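Cryptochrome DASH, chloroplastic/mitochondrial (Arabidopsis thaliana, PDB 2J4D) binds FAD and a folate light antenna, repairs cyclobutane pyrimidine dimers in single-stranded DNA as a photolyase, and may also serve as a photoreceptor. Local coordinates at residues Glu462-Ala465 and Gln470-Arg473; Asn277-Pro282 and Asn456-Gly461; Ala378-Leu383 and Gln395-Phe400. One frame throughout, in Å; residues are numbered along the deposited sequence.

The three contacts are mutual neighbours on one side of the protein, ranged outward from the flavin. Contact 3 joins two helices of the FAD-binding domain, and its Gln395 lines the cofactor pocket. Contact 2 lies about 13 Å away between centres; there the side chain of Asn277 is still about 8 Å from FAD. Contact 1 is farther out, about 12 Å from contact 2 and 16 Å from contact 3, again between centres. Tyr463 ties the three together: its OH is 2.6 Å from Glu382 OE1, a hydrogen bond to contact 3, while its N bonds Asp458 OD1 of contact 2 over 2.8 Å and its CE1 packs 3.4 Å from Met279 O.

Contact 1. Residues Glu462-Ala465 and Gln470-Arg473; sequences EYVA and QLRR
Leu471 and Arg472 fold back against Val464 and Ala465, the second half of a local reversal in which the short helix 462-467 of the FAD-binding domain runs into a 3-10 turn and then a loop. The backbones come close, Ala465 CA lying 4.8 Å from Arg472 CA. At Leu471, the end of the 3-10 turn, the bond from CA to CB heads toward the helix. Its CD1 meets Val464 CG2 at 4.0 Å, the two branched side chains crossing obliquely, and its CB lies 4.4 Å from Ala465 CA. Pro374, at the start of helix 374-386, touches both Val464 and Leu471. Arg472 comes next and runs along the helix end rather than into it: its CG passes 4.0 Å from Ala465 CB, and the chain then stays extended to NE (chi3 -170°), carrying the guanidinium past the methyl to the last turn of the helix. Ala465 O is close to the end of that helix, and Phe466 O beside it accepts a second bond, from Arg472 NH2. The guanidinium thus grips two successive carbonyls, where the negative end of the helix dipole would probably favour its charge, although Arg244 brings a like charge close by. The bond across the contact runs from Arg472 NE to Ala465 O over 2.9 Å and is nearly straight at 163°; the oxygen lies in the guanidinium plane, but NE stands above the carbonyl plane, 39° out of it.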
loop_
_atom_site.group_PDB
_atom_site.type_symbol
_atom_site.label_atom_id
_atom_site.label_comp_id
_atom_site.label_asym_id
_atom_site.label_seq_id
_atom_site.Cartn_x
_atom_site.Cartn_y
_atom_site.Cartn_z
ATOM N N GLU A 462 -27.671 1.006 3.298
ATOM C CA GLU A 462 -27.153 -0.332 3.541
ATOM C C GLU A 462 -25.760 -0.278 4.184
ATOM O O GLU A 462 -25.458 -1.041 5.104
ATOM C CB GLU A 462 -27.074 -1.091 2.218
ATOM C CG GLU A 462 -27.295 -2.579 2.333
ATOM C CD GLU A 462 -28.728 -2.909 2.701
ATOM O OE1 GLU A 462 -29.642 -2.471 1.970
ATOM O OE2 GLU A 462 -28.944 -3.602 3.719
ATOM N N TYR A 463 -24.914 0.626 3.696
ATOM C CA TYR A 463 -23.555 0.749 4.223
ATOM C C TYR A 463 -23.510 1.266 5.658
ATOM O O TYR A 463 -22.907 0.639 6.525
ATOM C CB TYR A 463 -22.705 1.662 3.325
ATOM C CG TYR A 463 -21.318 1.937 3.885
ATOM C CD1 TYR A 463 -20.322 0.956 3.863
ATOM C CD2 TYR A 463 -21.020 3.160 4.480
ATOM C CE1 TYR A 463 -19.065 1.190 4.425
ATOM C CE2 TYR A 463 -19.763 3.405 5.047
ATOM C CZ TYR A 463 -18.796 2.415 5.015
ATOM O OH TYR A 463 -17.568 2.651 5.587
ATOM N N VAL A 464 -24.133 2.407 5.922
ATOM C CA VAL A 464 -24.104 2.934 7.279
ATOM C C VAL A 464 -24.785 1.990 8.271
ATOM O O VAL A 464 -24.383 1.910 9.432
ATOM C CB VAL A 464 -24.737 4.338 7.364
ATOM C CG1 VAL A 464 -23.985 5.284 6.448
ATOM C CG2 VAL A 464 -26.211 4.290 6.992
ATOM N N ALA A 465 -25.791 1.257 7.804
ATOM C CA ALA A 465 -26.525 0.317 8.657
ATOM C C ALA A 465 -25.667 -0.882 9.049
ATOM O O ALA A 465 -25.784 -1.412 10.158
ATOM C CB ALA A 465 -27.792 -0.166 7.940
ATOM N N GLN A 470 -27.296 0.284 15.052
ATOM C CA GLN A 470 -28.464 0.925 15.651
ATOM C C GLN A 470 -29.337 1.622 14.603
ATOM O O GLN A 470 -30.374 2.199 14.942
ATOM C CB GLN A 470 -28.057 1.942 16.730
ATOM C CG GLN A 470 -27.351 3.182 16.217
ATOM C CD GLN A 470 -25.841 3.058 16.278
ATOM O OE1 GLN A 470 -25.269 2.082 15.800
ATOM N NE2 GLN A 470 -25.189 4.054 16.867
ATOM N N LEU A 471 -28.921 1.572 13.338
ATOM C CA LEU A 471 -29.687 2.200 12.258
ATOM C C LEU A 471 -30.385 1.155 11.389
ATOM O O LEU A 471 -31.221 1.494 10.550
ATOM C CB LEU A 471 -28.768 3.040 11.359
ATOM C CG LEU A 471 -27.862 4.099 11.984
ATOM C CD1 LEU A 471 -27.056 4.777 10.880
ATOM C CD2 LEU A 471 -28.696 5.122 12.746
ATOM N N ARG A 472 -30.032 -0.112 11.587
ATOM C CA ARG A 472 -30.597 -1.209 10.803
ATOM C C ARG A 472 -32.119 -1.299 10.773
ATOM O O ARG A 472 -32.704 -1.673 9.754
ATOM C CB ARG A 472 -30.034 -2.546 11.288
ATOM C CG ARG A 472 -28.625 -2.802 10.809
ATOM C CD ARG A 472 -28.001 -4.028 11.442
ATOM N NE ARG A 472 -26.578 -4.078 11.124
ATOM C CZ ARG A 472 -25.788 -5.122 11.346
ATOM N NH1 ARG A 472 -26.277 -6.228 11.895
ATOM N NH2 ARG A 472 -24.504 -5.056 11.014
ATOM N N ARG A 473 -32.757 -0.958 11.886
ATOM C CA ARG A 473 -34.209 -1.030 11.983
ATOM C C ARG A 473 -34.916 0.090 11.237
ATOM O O ARG A 473 -36.033 -0.086 10.748
ATOM C CB ARG A 473 -34.624 -0.994 13.449
ATOM C CG ARG A 473 -34.376 0.338 14.120
ATOM C CD ARG A 473 -34.411 0.175 15.626
ATOM N NE ARG A 473 -34.468 1.452 16.327
ATOM C CZ ARG A 473 -35.474 2.313 16.219
ATOM N NH1 ARG A 473 -36.508 2.037 15.432
ATOM N NH2 ARG A 473 -35.452 3.448 16.905
#

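Contact 2. Residues Asn277-Pro282 and Asn456-Gly461; sequences NGMLGP and NYDPEG
The phenol ring of Tyr457 is met obliquely by Asn277, whose CB comes to 3.8 Å from Tyr457 CE1. Asn456 CB of the same helix sits over one ring face, 3.9 Å above the plane and offset toward the rim, and a water lies at the ring edge, in plane. The amide of Asn277 is turned 38° against the ring, so the two flat groups do not stack. Tyr457 also makes a cation-pi contact with Arg392, a residue that probably binds ATP, as inferred from relatives. The backbones are linked through the water, which donates to Asn277 O at 2.9 Å and to Tyr457 O at 2.7 Å, bridging two carbonyls that could not bond to each other. Met279 closes the next step. Its chain bends at chi3 (-77°), which brings CE to 3.7 Å from Tyr457 O and 3.8 Å from Asp458 CB, the thioether crossing the aspartate at about a right angle. Asp458, the first residue beyond helix 450-457, opens a type I turn to Gly461, whose positive phi suits glycine; OD1 and OD2 accept the N-H groups of Tyr463 and Val464, at the start of the next helix. With an alanine at Tyr457, Arg392 would probably lose its aromatic partner and a gap would open beside Asn277 CB. No direct hydrogen bond links the two segments, so the loop 277-282 is joined to the turn between helices 450-457 and 462-467 by apolar packing and one shared water, while the aspartate carboxylate is spent on the helix that follows.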
loop_
_atom_site.group_PDB
_atom_site.type_symbol
_atom_site.label_atom_id
_atom_site.label_comp_id
_atom_site.label_asym_id
_atom_site.label_seq_id
_atom_site.Cartn_x
_atom_site.Cartn_y
_atom_site.Cartn_z
ATOM N N ASN A 277 -17.194 2.496 -7.043
ATOM C CA ASN A 277 -17.570 3.533 -6.089
ATOM C C ASN A 277 -18.404 2.976 -4.948
ATOM O O ASN A 277 -18.995 3.730 -4.176
ATOM C CB ASN A 277 -18.330 4.664 -6.772
ATOM C CG ASN A 277 -17.404 5.678 -7.398
ATOM O OD1 ASN A 277 -17.385 5.849 -8.616
ATOM N ND2 ASN A 277 -16.622 6.358 -6.565
ATOM N N GLY A 278 -18.458 1.652 -4.854
ATOM C CA GLY A 278 -19.202 1.020 -3.778
ATOM C C GLY A 278 -18.442 1.222 -2.477
ATOM O O GLY A 278 -17.311 1.719 -2.488
ATOM N N MET A 279 -19.044 0.847 -1.353
ATOM C CA MET A 279 -18.377 1.016 -0.066
ATOM C C MET A 279 -18.499 -0.223 0.803
ATOM O O MET A 279 -17.724 -0.413 1.741
ATOM C CB MET A 279 -18.964 2.211 0.690
ATOM C CG MET A 279 -18.833 3.547 -0.028
ATOM S SD MET A 279 -19.341 4.945 1.006
ATOM C CE MET A 279 -21.126 4.772 0.895
ATOM N N LEU A 280 -19.465 -1.072 0.475
ATOM C CA LEU A 280 -19.713 -2.275 1.250
ATOM C C LEU A 280 -19.281 -3.571 0.570
ATOM O O LEU A 280 -19.671 -3.847 -0.562
ATOM C CB LEU A 280 -21.207 -2.345 1.580
ATOM C CG LEU A 280 -21.689 -3.386 2.587
ATOM C CD1 LEU A 280 -21.072 -3.111 3.958
ATOM C CD2 LEU A 280 -23.212 -3.328 2.664
ATOM N N GLY A 281 -18.478 -4.366 1.268
ATOM C CA GLY A 281 -18.062 -5.645 0.721
ATOM C C GLY A 281 -16.801 -5.697 -0.118
ATOM O O GLY A 281 -16.345 -4.688 -0.643
ATOM N N PRO A 282 -16.221 -6.894 -0.266
ATOM C CA PRO A 282 -15.001 -7.138 -1.034
ATOM C C PRO A 282 -15.180 -7.057 -2.543
ATOM O O PRO A 282 -14.263 -6.664 -3.259
ATOM C CB PRO A 282 -14.598 -8.540 -0.589
ATOM C CG PRO A 282 -15.928 -9.203 -0.370
ATOM C CD PRO A 282 -16.692 -8.136 0.380
ATOM N N ASN A 456 -26.286 9.257 -3.483
ATOM C CA ASN A 456 -25.704 8.649 -4.674
ATOM C C ASN A 456 -24.971 7.343 -4.442
ATOM O O ASN A 456 -25.005 6.456 -5.296
ATOM C CB ASN A 456 -24.745 9.621 -5.366
ATOM C CG ASN A 456 -25.432 10.891 -5.818
ATOM O OD1 ASN A 456 -26.626 10.888 -6.115
ATOM N ND2 ASN A 456 -24.677 11.985 -5.889
ATOM N N TYR A 457 -24.323 7.205 -3.289
ATOM C CA TYR A 457 -23.549 6.000 -3.041
ATOM C C TYR A 457 -24.039 5.036 -1.967
ATOM O O TYR A 457 -23.501 3.937 -1.838
ATOM C CB TYR A 457 -22.098 6.404 -2.794
ATOM C CG TYR A 457 -21.551 7.204 -3.952
ATOM C CD1 TYR A 457 -21.346 6.607 -5.196
ATOM C CD2 TYR A 457 -21.301 8.569 -3.827
ATOM C CE1 TYR A 457 -20.908 7.350 -6.285
ATOM C CE2 TYR A 457 -20.863 9.325 -4.915
ATOM C CZ TYR A 457 -20.670 8.706 -6.141
ATOM O OH TYR A 457 -20.236 9.439 -7.223
ATOM N N ASP A 458 -25.054 5.434 -1.203
ATOM C CA ASP A 458 -25.626 4.561 -0.172
ATOM C C ASP A 458 -27.104 4.924 -0.009
ATOM O O ASP A 458 -27.576 5.191 1.098
ATOM C CB ASP A 458 -24.888 4.739 1.158
ATOM C CG ASP A 458 -25.294 3.700 2.193
ATOM O OD1 ASP A 458 -25.531 2.534 1.810
ATOM O OD2 ASP A 458 -25.362 4.040 3.389
ATOM N N PRO A 459 -27.855 4.920 -1.124
ATOM C CA PRO A 459 -29.285 5.252 -1.155
ATOM C C PRO A 459 -30.156 4.492 -0.160
ATOM O O PRO A 459 -31.053 5.075 0.447
ATOM C CB PRO A 459 -29.670 4.977 -2.607
ATOM C CG PRO A 459 -28.751 3.868 -2.995
ATOM C CD PRO A 459 -27.434 4.340 -2.412
ATOM N N GLU A 460 -29.894 3.202 0.006
ATOM C CA GLU A 460 -30.668 2.381 0.932
ATOM C C GLU A 460 -30.109 2.417 2.358
ATOM O O GLU A 460 -30.668 1.797 3.271
ATOM C CB GLU A 460 -30.708 0.932 0.441
ATOM C CG GLU A 460 -31.170 0.761 -0.999
ATOM C CD GLU A 460 -32.498 1.438 -1.266
ATOM O OE1 GLU A 460 -32.503 2.534 -1.869
ATOM O OE2 GLU A 460 -33.538 0.876 -0.866
ATOM N N GLY A 461 -29.013 3.143 2.547
ATOM C CA GLY A 461 -28.403 3.227 3.863
ATOM C C GLY A 461 -27.851 1.879 4.278
ATOM O O GLY A 461 -27.592 1.628 5.455
HETATM O O HOH W 1 -21.742 3.062 -3.678
#

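Contact 3. Residues Ala378-Leu383 and Gln395-Phe400. With FAD (flavin-adenine dinucleotide), chain C.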
loop_
_atom_site.group_PDB
_atom_site.type_symbol
_atom_site.label_atom_id
_atom_site.label_comp_id
_atom_site.label_asym_id
_atom_site.label_seq_id
_atom_site.Cartn_x
_atom_site.Cartn_y
_atom_site.Cartn_z
ATOM N N ALA A 378 -19.591 5.725 9.841
ATOM C CA ALA A 378 -19.487 4.357 9.353
ATOM C C ALA A 378 -18.117 4.148 8.705
ATOM O O ALA A 378 -17.466 3.128 8.918
ATOM C CB ALA A 378 -20.603 4.071 8.340
ATOM N N ASN A 379 -17.686 5.115 7.906
ATOM C CA ASN A 379 -16.389 5.004 7.249
ATOM C C ASN A 379 -15.242 5.008 8.254
ATOM O O ASN A 379 -14.323 4.194 8.153
ATOM C CB ASN A 379 -16.222 6.135 6.225
ATOM C CG ASN A 379 -16.751 5.756 4.848
ATOM O OD1 ASN A 379 -16.143 4.952 4.137
ATOM N ND2 ASN A 379 -17.897 6.322 4.470
ATOM N N MET A 380 -15.301 5.896 9.242
ATOM C CA MET A 380 -14.229 5.960 10.232
ATOM C C MET A 380 -14.205 4.700 11.093
ATOM O O MET A 380 -13.144 4.263 11.545
ATOM C CB MET A 380 -14.382 7.206 11.109
ATOM C CG MET A 380 -14.316 8.518 10.326
ATOM S SD MET A 380 -12.874 8.624 9.224
ATOM C CE MET A 380 -11.532 8.632 10.456
ATOM N N LYS A 381 -15.373 4.107 11.315
ATOM C CA LYS A 381 -15.429 2.887 12.107
ATOM C C LYS A 381 -14.867 1.742 11.253
ATOM O O LYS A 381 -14.160 0.871 11.757
ATOM C CB LYS A 381 -16.871 2.582 12.531
ATOM C CG LYS A 381 -16.983 1.489 13.594
ATOM C CD LYS A 381 -18.417 1.316 14.092
ATOM C CE LYS A 381 -18.952 2.585 14.776
ATOM N NZ LYS A 381 -18.236 2.958 16.039
ATOM N N GLU A 382 -15.178 1.744 9.958
ATOM C CA GLU A 382 -14.659 0.699 9.074
ATOM C C GLU A 382 -13.131 0.728 9.137
ATOM O O GLU A 382 -12.470 -0.304 9.265
ATOM C CB GLU A 382 -15.108 0.923 7.621
ATOM C CG GLU A 382 -14.585 -0.173 6.676
ATOM C CD GLU A 382 -14.977 0.021 5.222
ATOM O OE1 GLU A 382 -15.857 0.855 4.935
ATOM O OE2 GLU A 382 -14.405 -0.679 4.361
ATOM N N LEU A 383 -12.585 1.933 9.063
ATOM C CA LEU A 383 -11.140 2.132 9.101
ATOM C C LEU A 383 -10.469 1.616 10.375
ATOM O O LEU A 383 -9.508 0.854 10.302
ATOM C CB LEU A 383 -10.828 3.616 8.943
ATOM C CG LEU A 383 -9.351 3.997 9.078
ATOM C CD1 LEU A 383 -8.536 3.332 7.954
ATOM C CD2 LEU A 383 -9.224 5.503 9.018
ATOM N N GLN A 395 -12.414 9.845 0.180
ATOM C CA GLN A 395 -12.586 11.180 -0.373
ATOM C C GLN A 395 -13.592 11.972 0.474
ATOM O O GLN A 395 -13.397 13.157 0.751
ATOM C CB GLN A 395 -13.090 11.104 -1.816
ATOM C CG GLN A 395 -12.154 10.383 -2.777
ATOM C CD GLN A 395 -12.643 10.470 -4.204
ATOM O OE1 GLN A 395 -12.575 11.525 -4.829
ATOM N NE2 GLN A 395 -13.160 9.364 -4.721
ATOM N N ILE A 396 -14.669 11.308 0.874
ATOM C CA ILE A 396 -15.703 11.950 1.676
ATOM C C ILE A 396 -15.215 12.363 3.067
ATOM O O ILE A 396 -15.356 13.529 3.453
ATOM C CB ILE A 396 -16.937 11.025 1.813
ATOM C CG1 ILE A 396 -17.541 10.765 0.430
ATOM C CG2 ILE A 396 -17.977 11.665 2.720
ATOM C CD1 ILE A 396 -18.621 9.710 0.415
ATOM N N VAL A 397 -14.624 11.431 3.818
ATOM C CA VAL A 397 -14.159 11.773 5.163
ATOM C C VAL A 397 -13.062 12.829 5.132
ATOM O O VAL A 397 -12.914 13.605 6.079
ATOM C CB VAL A 397 -13.673 10.530 5.969
ATOM C CG1 VAL A 397 -14.813 9.545 6.107
ATOM C CG2 VAL A 397 -12.460 9.867 5.300
ATOM N N CYS A 398 -12.298 12.863 4.042
ATOM C CA CYS A 398 -11.238 13.861 3.897
ATOM C C CYS A 398 -11.872 15.247 3.751
ATOM O O CYS A 398 -11.475 16.214 4.419
ATOM C CB CYS A 398 -10.383 13.553 2.659
ATOM S SG CYS A 398 -9.351 14.945 2.121
ATOM N N SER A 399 -12.855 15.347 2.869
ATOM C CA SER A 399 -13.542 16.619 2.658
ATOM C C SER A 399 -14.206 17.077 3.959
ATOM O O SER A 399 -14.136 18.245 4.327
ATOM C CB SER A 399 -14.606 16.469 1.562
ATOM O OG SER A 399 -15.274 17.700 1.330
ATOM N N PHE A 400 -14.845 16.146 4.660
ATOM C CA PHE A 400 -15.513 16.485 5.911
ATOM C C PHE A 400 -14.552 17.068 6.950
ATOM O O PHE A 400 -14.830 18.104 7.574
ATOM C CB PHE A 400 -16.194 15.251 6.504
ATOM C CG PHE A 400 -17.014 15.549 7.728
ATOM C CD1 PHE A 400 -18.295 16.083 7.609
ATOM C CD2 PHE A 400 -16.500 15.314 9.001
ATOM C CE1 PHE A 400 -19.055 16.378 8.740
ATOM C CE2 PHE A 400 -17.251 15.604 10.142
ATOM C CZ PHE A 400 -18.533 16.139 10.010
HETATM P PA FAD C . -9.259 -0.079 -6.828
HETATM O O1A FAD C . -9.467 -1.526 -7.037
HETATM O O2A FAD C . -10.324 0.882 -7.201
HETATM O O5B FAD C . -7.917 0.396 -7.577
HETATM C C5B FAD C . -6.903 -0.563 -7.950
HETATM C C4B FAD C . -5.545 -0.028 -7.483
HETATM O O4B FAD C . -5.324 1.241 -8.096
HETATM C C3B FAD C . -5.429 0.220 -5.983
HETATM O O3B FAD C . -5.173 -0.967 -5.250
HETATM C C2B FAD C . -4.331 1.237 -5.943
HETATM O O2B FAD C . -3.025 0.707 -5.902
HETATM C C1B FAD C . -4.610 2.097 -7.189
HETATM N N9A FAD C . -5.420 3.310 -6.952
HETATM C C8A FAD C . -6.781 3.467 -7.129
HETATM N N7A FAD C . -7.196 4.691 -6.833
HETATM C C5A FAD C . -6.057 5.365 -6.451
HETATM C C6A FAD C . -5.844 6.694 -6.014
HETATM N N6A FAD C . -6.794 7.613 -5.911
HETATM N N1A FAD C . -4.546 7.055 -5.689
HETATM C C2A FAD C . -3.530 6.135 -5.781
HETATM N N3A FAD C . -3.667 4.850 -6.190
HETATM C C4A FAD C . -4.947 4.511 -6.500
HETATM N N1 FAD C . -4.131 4.275 -1.659
HETATM C C2 FAD C . -3.035 3.572 -1.208
HETATM O O2 FAD C . -2.577 2.642 -1.846
HETATM N N3 FAD C . -2.455 3.955 0.012
HETATM C C4 FAD C . -2.922 5.003 0.802
HETATM O O4 FAD C . -2.365 5.291 1.877
HETATM C C4X FAD C . -4.049 5.720 0.332
HETATM N N5 FAD C . -4.590 6.790 1.062
HETATM C C5X FAD C . -5.628 7.562 0.538
HETATM C C6 FAD C . -6.083 8.702 1.214
HETATM C C7 FAD C . -7.133 9.506 0.713
HETATM C C7M FAD C . -7.573 10.724 1.489
HETATM C C8 FAD C . -7.749 9.128 -0.535
HETATM C C8M FAD C . -8.885 9.930 -1.151
HETATM C C9 FAD C . -7.299 7.985 -1.224
HETATM C C9A FAD C . -6.238 7.181 -0.711
HETATM N N10 FAD C . -5.765 6.016 -1.385
HETATM C C10 FAD C . -4.631 5.323 -0.908
HETATM C "C1'" FAD C . -6.192 5.741 -2.796
HETATM C "C2'" FAD C . -7.410 4.814 -2.986
HETATM O "O2'" FAD C . -8.486 5.266 -2.182
HETATM C "C3'" FAD C . -7.040 3.385 -2.596
HETATM O "O3'" FAD C . -5.900 2.930 -3.352
HETATM C "C4'" FAD C . -8.148 2.345 -2.841
HETATM O "O4'" FAD C . -9.302 2.655 -2.058
HETATM C "C5'" FAD C . -7.623 0.965 -2.467
HETATM O "O5'" FAD C . -8.629 -0.021 -2.711
HETATM P P FAD C . -8.757 -0.898 -4.016
HETATM O O1P FAD C . -7.498 -1.658 -4.096
HETATM O O2P FAD C . -9.985 -1.732 -3.916
HETATM O O3P FAD C . -9.024 0.079 -5.239
#
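One residue, Val397, mostly through CG1, makes every close contact between the two segments, which belong to consecutive helices, 374-386 and 391-404, of the all-helical FAD-binding domain of the photolyase family. The backbones stay well apart, with Asn379 CA and Val397 CA, the nearest pair, at 7.4 Å. The bond from CA to CB of Val397 heads toward the neighbouring helix, and CG1 rests 3.7 Å from Asn379 CB and 3.8 Å from Met380 SD. Asn379 therefore offers its CB here, while its ND2 turns back to bond Leu375 O one turn earlier in its own helix. Met380 would leave its helix to one side, but the bend at chi2 (-50°) brings SD round to lie against CG1 and CB of Val397; chi3 only turns the terminal methyl. Phe416 touches Val397 and Trp415 touches Met380, so helix 409-419 packs against both partners. No hydrogen bond crosses the contact; it is buried apolar packing. The helix that supplies Val397 also borders the flavin: Cys398 CB lies 4.2 Å from C7M of FAD, and Gln395 CG lies 3.7 Å from the other ring methyl, C8M.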